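Local coordinates for phospholipase A1 (Streptomyces albidoflavus, PDB 4HYQ), which hydrolyses glycerophospholipids as a phospholipase A1, probably releasing the fatty acid from the sn-1 position, at residues S54-S59 / L78-N83; G4-G9 / S47-A52. All blocks are in the same frame, centred on the assembly; numbering follows the deposited sequence.

Contact 1. Residues S54-S59 / L78-N83; sequences SGAVTS and LTIGGN
Two donors grip the carbonyl oxygen of Ala-56. Asn-83 ND2 reaches Ala-56 O at 3.2 Å in a nearly straight bond (N-H...O 164°); the oxygen lies close to the amide plane, while the donor stands above the carbonyl plane. A water donates to the same oxygen at 3.0 Å from Ala-56 O, and accepts in turn from the backbone N of Gly-81 and Asn-83, so it pins the turn after strand 73-79 against Ala-56. Another water accepts from Asn-83 ND2 at 2.7 Å and from Gly-55 N at 2.8 Å. In SGNH hydrolases the block II glycine and the block III asparagine line the oxyanion hole, and the sequences SGAV and GGND match those blocks; this water therefore probably marks that site. Asn-83 CG lies anti to the carbonyl carbon (chi1 -66°), beside its own backbone N, with the amide facing Gly-55 and Ala-56. An alanine here removes the amide, and would probably leave the water held by Gly-55 N without its second donor and Ala-56 O without its direct side-chain donor. Ile-80 CD1 lies 3.4 Å from Ala-56 O, and Ile-80 CG1 meets Thr-58 CG2 at 4.0 Å. The hydroxyl of Thr-58 bonds Asp-84, while the side chains of Val-57 and Asn-83 cross at about a right angle, with Val-57 CG1 3.8 Å from Asn-83 CB.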
ATOM      1  N   SER A  54      -3.745   1.699   9.373  1.00  9.89           N
ATOM      2  CA  SER A  54      -2.293   1.817   9.388  1.00  9.51           C
ATOM      3  C   SER A  54      -1.705   0.652  10.182  1.00 11.60           C
ATOM      4  O   SER A  54      -2.178   0.343  11.276  1.00 13.50           O
ATOM      5  CB  SER A  54      -1.875   3.142  10.044  1.00 10.70           C
ATOM      6  OG  SER A  54      -0.460   3.241  10.102  1.00 11.78           O
ATOM      7  N   GLY A  55      -0.681   0.007   9.631  1.00 11.34           N
ATOM      8  CA  GLY A  55      -0.045  -1.107  10.318  1.00 11.25           C
ATOM      9  C   GLY A  55      -0.670  -2.485  10.110  1.00 10.31           C
ATOM     10  O   GLY A  55      -0.154  -3.488  10.621  1.00 11.79           O
ATOM     11  N   ALA A  56      -1.757  -2.550   9.349  1.00  8.22           N
ATOM     12  CA  ALA A  56      -2.452  -3.819   9.128  1.00  8.56           C
ATOM     13  C   ALA A  56      -1.610  -4.892   8.456  1.00  9.24           C
ATOM     14  O   ALA A  56      -0.830  -4.597   7.547  1.00  8.94           O
ATOM     15  CB  ALA A  56      -3.717  -3.586   8.293  1.00  9.23           C
ATOM     16  N   VAL A  57      -1.773  -6.136   8.915  1.00  8.93           N
ATOM     17  CA  VAL A  57      -1.099  -7.272   8.296  1.00  9.04           C
ATOM     18  C   VAL A  57      -2.224  -8.131   7.732  1.00  9.16           C
ATOM     19  O   VAL A  57      -3.401  -7.859   7.986  1.00  6.49           O
ATOM     20  CB  VAL A  57      -0.247  -8.094   9.283  1.00  9.02           C
ATOM     21  CG1 VAL A  57       0.976  -7.261   9.688  1.00 12.20           C
ATOM     22  CG2 VAL A  57      -1.065  -8.519  10.490  1.00 11.26           C
ATOM     23  N   THR A  58      -1.883  -9.157   6.963  1.00  9.64           N
ATOM     24  CA  THR A  58      -2.931  -9.969   6.359  1.00 10.54           C
ATOM     25  C   THR A  58      -3.920 -10.546   7.359  1.00 11.24           C
ATOM     26  O   THR A  58      -5.120 -10.569   7.089  1.00 11.24           O
ATOM     27  CB  THR A  58      -2.355 -11.118   5.506  1.00 10.23           C
ATOM     28  OG1 THR A  58      -1.484 -11.924   6.301  1.00 10.53           O
ATOM     29  CG2 THR A  58      -1.583 -10.564   4.302  1.00 11.01           C
ATOM     30  N   SER A  59      -3.449 -11.004   8.514  1.00 12.12           N
ATOM     31  CA  SER A  59      -4.383 -11.572   9.476  1.00 13.27           C
ATOM     32  C   SER A  59      -5.352 -10.509  10.002  1.00 14.27           C
ATOM     33  O   SER A  59      -6.476 -10.839  10.386  1.00 13.89           O
ATOM     34  CB  SER A  59      -3.643 -12.263  10.637  1.00 16.06           C
ATOM     35  OG  SER A  59      -2.900 -11.362  11.424  1.00 19.33           O
ATOM     36  N   LEU A  78      -7.751  -2.913  -2.220  1.00  8.14           N
ATOM     37  CA  LEU A  78      -6.897  -3.469  -1.184  1.00 10.11           C
ATOM     38  C   LEU A  78      -5.409  -3.231  -1.369  1.00  8.96           C
ATOM     39  O   LEU A  78      -4.899  -3.345  -2.483  1.00  9.65           O
ATOM     40  CB  LEU A  78      -7.099  -4.994  -1.118  1.00 10.24           C
ATOM     41  CG  LEU A  78      -6.172  -5.880  -0.265  1.00  9.55           C
ATOM     42  CD1 LEU A  78      -6.498  -5.674   1.218  1.00  9.01           C
ATOM     43  CD2 LEU A  78      -6.383  -7.354  -0.616  1.00 11.29           C
ATOM     44  N   THR A  79      -4.726  -2.854  -0.282  1.00  9.77           N
ATOM     45  CA  THR A  79      -3.261  -2.801  -0.288  1.00  8.08           C
ATOM     46  C   THR A  79      -2.896  -3.583   0.963  1.00  9.07           C
ATOM     47  O   THR A  79      -3.373  -3.273   2.056  1.00  9.45           O
ATOM     48  CB  THR A  79      -2.605  -1.384  -0.222  1.00  8.34           C
ATOM     49  OG1 THR A  79      -3.108  -0.637   0.897  1.00  9.36           O
ATOM     50  CG2 THR A  79      -2.847  -0.640  -1.522  1.00  7.97           C
ATOM     51  N   ILE A  80      -2.074  -4.611   0.815  1.00  8.06           N
ATOM     52  CA  ILE A  80      -1.694  -5.411   1.979  1.00  8.00           C
ATOM     53  C   ILE A  80      -0.481  -6.300   1.675  1.00  8.85           C
ATOM     54  O   ILE A  80      -0.220  -6.645   0.511  1.00  8.80           O
ATOM     55  CB  ILE A  80      -2.912  -6.264   2.468  1.00  6.90           C
ATOM     56  CG1 ILE A  80      -2.682  -6.734   3.908  1.00  7.62           C
ATOM     57  CG2 ILE A  80      -3.119  -7.489   1.561  1.00  6.76           C
ATOM     58  CD1 ILE A  80      -2.778  -5.602   4.929  1.00  8.54           C
ATOM     59  N   GLY A  81       0.290  -6.623   2.715  1.00  7.58           N
ATOM     60  CA  GLY A  81       1.452  -7.479   2.540  1.00  9.46           C
ATOM     61  C   GLY A  81       2.768  -6.845   2.954  1.00  9.94           C
ATOM     62  O   GLY A  81       3.663  -7.539   3.433  1.00 10.85           O
ATOM     63  N   GLY A  82       2.896  -5.533   2.758  1.00  9.60           N
ATOM     64  CA  GLY A  82       4.126  -4.851   3.133  1.00 10.14           C
ATOM     65  C   GLY A  82       4.503  -5.060   4.597  1.00 11.56           C
ATOM     66  O   GLY A  82       5.665  -5.325   4.910  1.00 12.52           O
ATOM     67  N   ASN A  83       3.537  -4.944   5.503  1.00 11.31           N
ATOM     68  CA  ASN A  83       3.837  -5.128   6.922  1.00 11.13           C
ATOM     69  C   ASN A  83       4.058  -6.587   7.314  1.00 11.56           C
ATOM     70  O   ASN A  83       4.777  -6.870   8.278  1.00 11.64           O
ATOM     71  CB  ASN A  83       2.747  -4.497   7.795  1.00 12.24           C
ATOM     72  CG  ASN A  83       2.702  -2.980   7.655  1.00 13.31           C
ATOM     73  OD1 ASN A  83       3.724  -2.298   7.799  1.00 14.98           O
ATOM     74  ND2 ASN A  83       1.522  -2.448   7.379  1.00 11.88           N
TER
HETATM   75  O   HOH W   1       0.874   0.125   7.298  1.00 17.55           O
HETATM   76  O   HOH W   2       0.537  -4.710   4.931  1.00 15.07           O

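Contact 2. Residues G4-G9 / S47-A52; sequences GYVALG and SFDFVA
A beta-alpha-beta crossover at one edge of the parallel SGNH-hydrolase sheet sets strand 4-9 beside the outermost strand 47-50, with helix 35-43 on the connection. The axes run 4.6 Å apart at 8°, and a regular ladder confirms the parallel register: Tyr-5 N to Ser-47 O at 2.9 Å, Asp-49 N to Tyr-5 O at 3.0 Å, Ala-7 N to Asp-49 O at 2.9 Å, then Val-51 N to Ala-7 O. On the face packed by helix 35-43, the rings of Tyr-5 and Phe-48 lie side by side. Both have CG anti to the backbone N, and their planes differ by 16°, but the displaced rings hardly overlap, with Tyr-5 CD2 3.4 Å from Phe-48 CD1. The phenol hydroxyl bonds Ser-77, and Trp-39 meets the Tyr-5 ring edge-to-face. Ala-7 CB sits at the edge of the Phe-48 ring and 3.9 Å from Phe-50 CD1. Just beyond strand 47-50, the Val-51 side chain lies alongside Leu-8, CG2 3.7 Å from Leu-8 CD2. On the face of Val-6 and Asp-49, one water accepts from Ser-47 OG at 2.7 Å and donates to both Tyr-5 O and Asp-49 OD2, which gives Tyr-5 O a second donor beside Asp-49 N.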
ATOM      1  N   GLY A   4     -22.081  -1.712  -3.202  1.00 16.56           N
ATOM      2  CA  GLY A   4     -21.244  -1.099  -2.199  1.00 14.15           C
ATOM      3  C   GLY A   4     -19.778  -1.166  -2.524  1.00 13.25           C
ATOM      4  O   GLY A   4     -19.311  -2.053  -3.248  1.00 13.12           O
ATOM      5  N   TYR A   5     -19.045  -0.202  -1.986  1.00 11.06           N
ATOM      6  CA  TYR A   5     -17.599  -0.150  -2.163  1.00 10.60           C
ATOM      7  C   TYR A   5     -16.988  -0.394  -0.788  1.00 10.81           C
ATOM      8  O   TYR A   5     -17.371   0.267   0.186  1.00 11.25           O
ATOM      9  CB  TYR A   5     -17.184   1.225  -2.695  1.00 10.45           C
ATOM     10  CG  TYR A   5     -15.686   1.503  -2.653  1.00  9.44           C
ATOM     11  CD1 TYR A   5     -14.757   0.488  -2.896  1.00  9.51           C
ATOM     12  CD2 TYR A   5     -15.209   2.786  -2.406  1.00  9.76           C
ATOM     13  CE1 TYR A   5     -13.374   0.749  -2.892  1.00 10.26           C
ATOM     14  CE2 TYR A   5     -13.834   3.064  -2.412  1.00  9.03           C
ATOM     15  CZ  TYR A   5     -12.935   2.050  -2.653  1.00 10.71           C
ATOM     16  OH  TYR A   5     -11.599   2.361  -2.678  1.00 10.81           O
ATOM     17  N   VAL A   6     -16.088  -1.368  -0.697  1.00  8.78           N
ATOM     18  CA  VAL A   6     -15.407  -1.652   0.566  1.00  9.29           C
ATOM     19  C   VAL A   6     -13.915  -1.443   0.309  1.00  9.71           C
ATOM     20  O   VAL A   6     -13.348  -2.029  -0.610  1.00  9.19           O
ATOM     21  CB  VAL A   6     -15.669  -3.103   1.054  1.00  8.96           C
ATOM     22  CG1 VAL A   6     -14.892  -3.385   2.336  1.00 10.32           C
ATOM     23  CG2 VAL A   6     -17.172  -3.295   1.333  1.00 10.58           C
ATOM     24  N   ALA A   7     -13.293  -0.578   1.109  1.00  9.03           N
ATOM     25  CA  ALA A   7     -11.864  -0.279   0.976  1.00  8.07           C
ATOM     26  C   ALA A   7     -11.085  -0.915   2.127  1.00 10.12           C
ATOM     27  O   ALA A   7     -11.196  -0.508   3.289  1.00  9.86           O
ATOM     28  CB  ALA A   7     -11.646   1.244   0.952  1.00  9.18           C
ATOM     29  N   LEU A   8     -10.286  -1.912   1.775  1.00  8.43           N
ATOM     30  CA  LEU A   8      -9.490  -2.690   2.726  1.00  9.31           C
ATOM     31  C   LEU A   8      -8.016  -2.354   2.668  1.00  9.40           C
ATOM     32  O   LEU A   8      -7.530  -1.764   1.704  1.00  9.11           O
ATOM     33  CB  LEU A   8      -9.581  -4.178   2.376  1.00  9.69           C
ATOM     34  CG  LEU A   8     -10.953  -4.808   2.143  1.00  9.27           C
ATOM     35  CD1 LEU A   8     -10.787  -6.215   1.531  1.00  9.59           C
ATOM     36  CD2 LEU A   8     -11.690  -4.887   3.482  1.00  9.58           C
ATOM     37  N   GLY A   9      -7.290  -2.770   3.695  1.00  9.10           N
ATOM     38  CA  GLY A   9      -5.859  -2.594   3.621  1.00  9.36           C
ATOM     39  C   GLY A   9      -5.103  -1.962   4.756  1.00  8.51           C
ATOM     40  O   GLY A   9      -5.577  -1.872   5.894  1.00  6.96           O
ATOM     41  N   SER A  47     -23.009   2.269  -1.111  1.00 17.96           N
ATOM     42  CA  SER A  47     -22.526   2.347   0.267  1.00 16.06           C
ATOM     43  C   SER A  47     -21.008   2.418   0.210  1.00 16.16           C
ATOM     44  O   SER A  47     -20.397   2.044  -0.795  1.00 15.67           O
ATOM     45  CB  SER A  47     -22.955   1.126   1.081  1.00 16.34           C
ATOM     46  OG  SER A  47     -22.452  -0.077   0.531  1.00 18.11           O
ATOM     47  N   PHE A  48     -20.403   2.913   1.279  1.00 14.92           N
ATOM     48  CA  PHE A  48     -18.951   3.031   1.322  1.00 13.97           C
ATOM     49  C   PHE A  48     -18.474   2.685   2.725  1.00 14.76           C
ATOM     50  O   PHE A  48     -18.852   3.351   3.700  1.00 15.58           O
ATOM     51  CB  PHE A  48     -18.547   4.463   0.949  1.00 13.22           C
ATOM     52  CG  PHE A  48     -17.081   4.747   1.121  1.00 14.51           C
ATOM     53  CD1 PHE A  48     -16.131   3.835   0.668  1.00 13.75           C
ATOM     54  CD2 PHE A  48     -16.650   5.922   1.724  1.00 13.63           C
ATOM     55  CE1 PHE A  48     -14.762   4.086   0.818  1.00 14.46           C
ATOM     56  CE2 PHE A  48     -15.285   6.186   1.880  1.00 14.88           C
ATOM     57  CZ  PHE A  48     -14.341   5.262   1.420  1.00 11.79           C
ATOM     58  N   ASP A  49     -17.693   1.615   2.832  1.00 12.85           N
ATOM     59  CA  ASP A  49     -17.139   1.205   4.116  1.00 13.43           C
ATOM     60  C   ASP A  49     -15.626   1.236   3.982  1.00 12.11           C
ATOM     61  O   ASP A  49     -15.035   0.462   3.237  1.00 13.47           O
ATOM     62  CB  ASP A  49     -17.621  -0.180   4.499  1.00 13.28           C
ATOM     63  CG  ASP A  49     -19.111  -0.207   4.772  1.00 18.91           C
ATOM     64  OD1 ASP A  49     -19.550   0.464   5.729  1.00 19.56           O
ATOM     65  OD2 ASP A  49     -19.840  -0.881   4.023  1.00 19.42           O
ATOM     66  N   PHE A  50     -15.017   2.159   4.719  1.00 11.15           N
ATOM     67  CA  PHE A  50     -13.572   2.394   4.691  1.00 11.81           C
ATOM     68  C   PHE A  50     -13.009   1.758   5.956  1.00 11.93           C
ATOM     69  O   PHE A  50     -13.152   2.322   7.049  1.00 12.41           O
ATOM     70  CB  PHE A  50     -13.364   3.917   4.688  1.00 11.62           C
ATOM     71  CG  PHE A  50     -11.979   4.376   4.327  1.00  9.61           C
ATOM     72  CD1 PHE A  50     -10.959   3.481   4.013  1.00  8.43           C
ATOM     73  CD2 PHE A  50     -11.704   5.735   4.303  1.00 10.00           C
ATOM     74  CE1 PHE A  50      -9.674   3.953   3.687  1.00  8.74           C
ATOM     75  CE2 PHE A  50     -10.430   6.215   3.977  1.00  8.53           C
ATOM     76  CZ  PHE A  50      -9.421   5.324   3.669  1.00  8.88           C
ATOM     77  N   VAL A  51     -12.387   0.586   5.822  1.00 11.02           N
ATOM     78  CA  VAL A  51     -11.859  -0.103   6.987  1.00  9.97           C
ATOM     79  C   VAL A  51     -10.350  -0.346   7.010  1.00  8.32           C
ATOM     80  O   VAL A  51      -9.842  -1.062   7.891  1.00  8.08           O
ATOM     81  CB  VAL A  51     -12.607  -1.440   7.227  1.00 11.49           C
ATOM     82  CG1 VAL A  51     -14.050  -1.143   7.617  1.00 13.07           C
ATOM     83  CG2 VAL A  51     -12.571  -2.314   5.958  1.00 11.09           C
ATOM     84  N   ALA A  52      -9.639   0.260   6.059  1.00  7.42           N
ATOM     85  CA  ALA A  52      -8.182   0.155   6.008  1.00  8.10           C
ATOM     86  C   ALA A  52      -7.599   0.693   7.323  1.00  9.28           C
ATOM     87  O   ALA A  52      -8.163   1.604   7.937  1.00 10.38           O
ATOM     88  CB  ALA A  52      -7.641   0.955   4.809  1.00  9.63           C
TER
HETATM   89  O   HOH W   3     -19.986  -0.909   1.287  1.00 13.34           O

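Contact 2 pairs strands 4-9 and 47-50; contact 1 lies just beyond strand 73-79, the other neighbour of strand 4-9. The chain passes through them in series, strand 47-50 leading into the loop and helix 58-65. The centre of contact 1 is about 8 Å from the centre of the chain, that of contact 2 about 15 Å; both are partly buried, contact 1 lying deeper yet including the exposed Gly-55. Contact 2 repeats backbone bonds and aromatic packing, with one bridging water, whereas contact 1 joins the start of helix 58-65 and its preceding loop to the turn after strand 73-79 by an amide, two waters and Ile-80. The two touch where Ala-56 CB lies 3.5 Å from Gly-9 O.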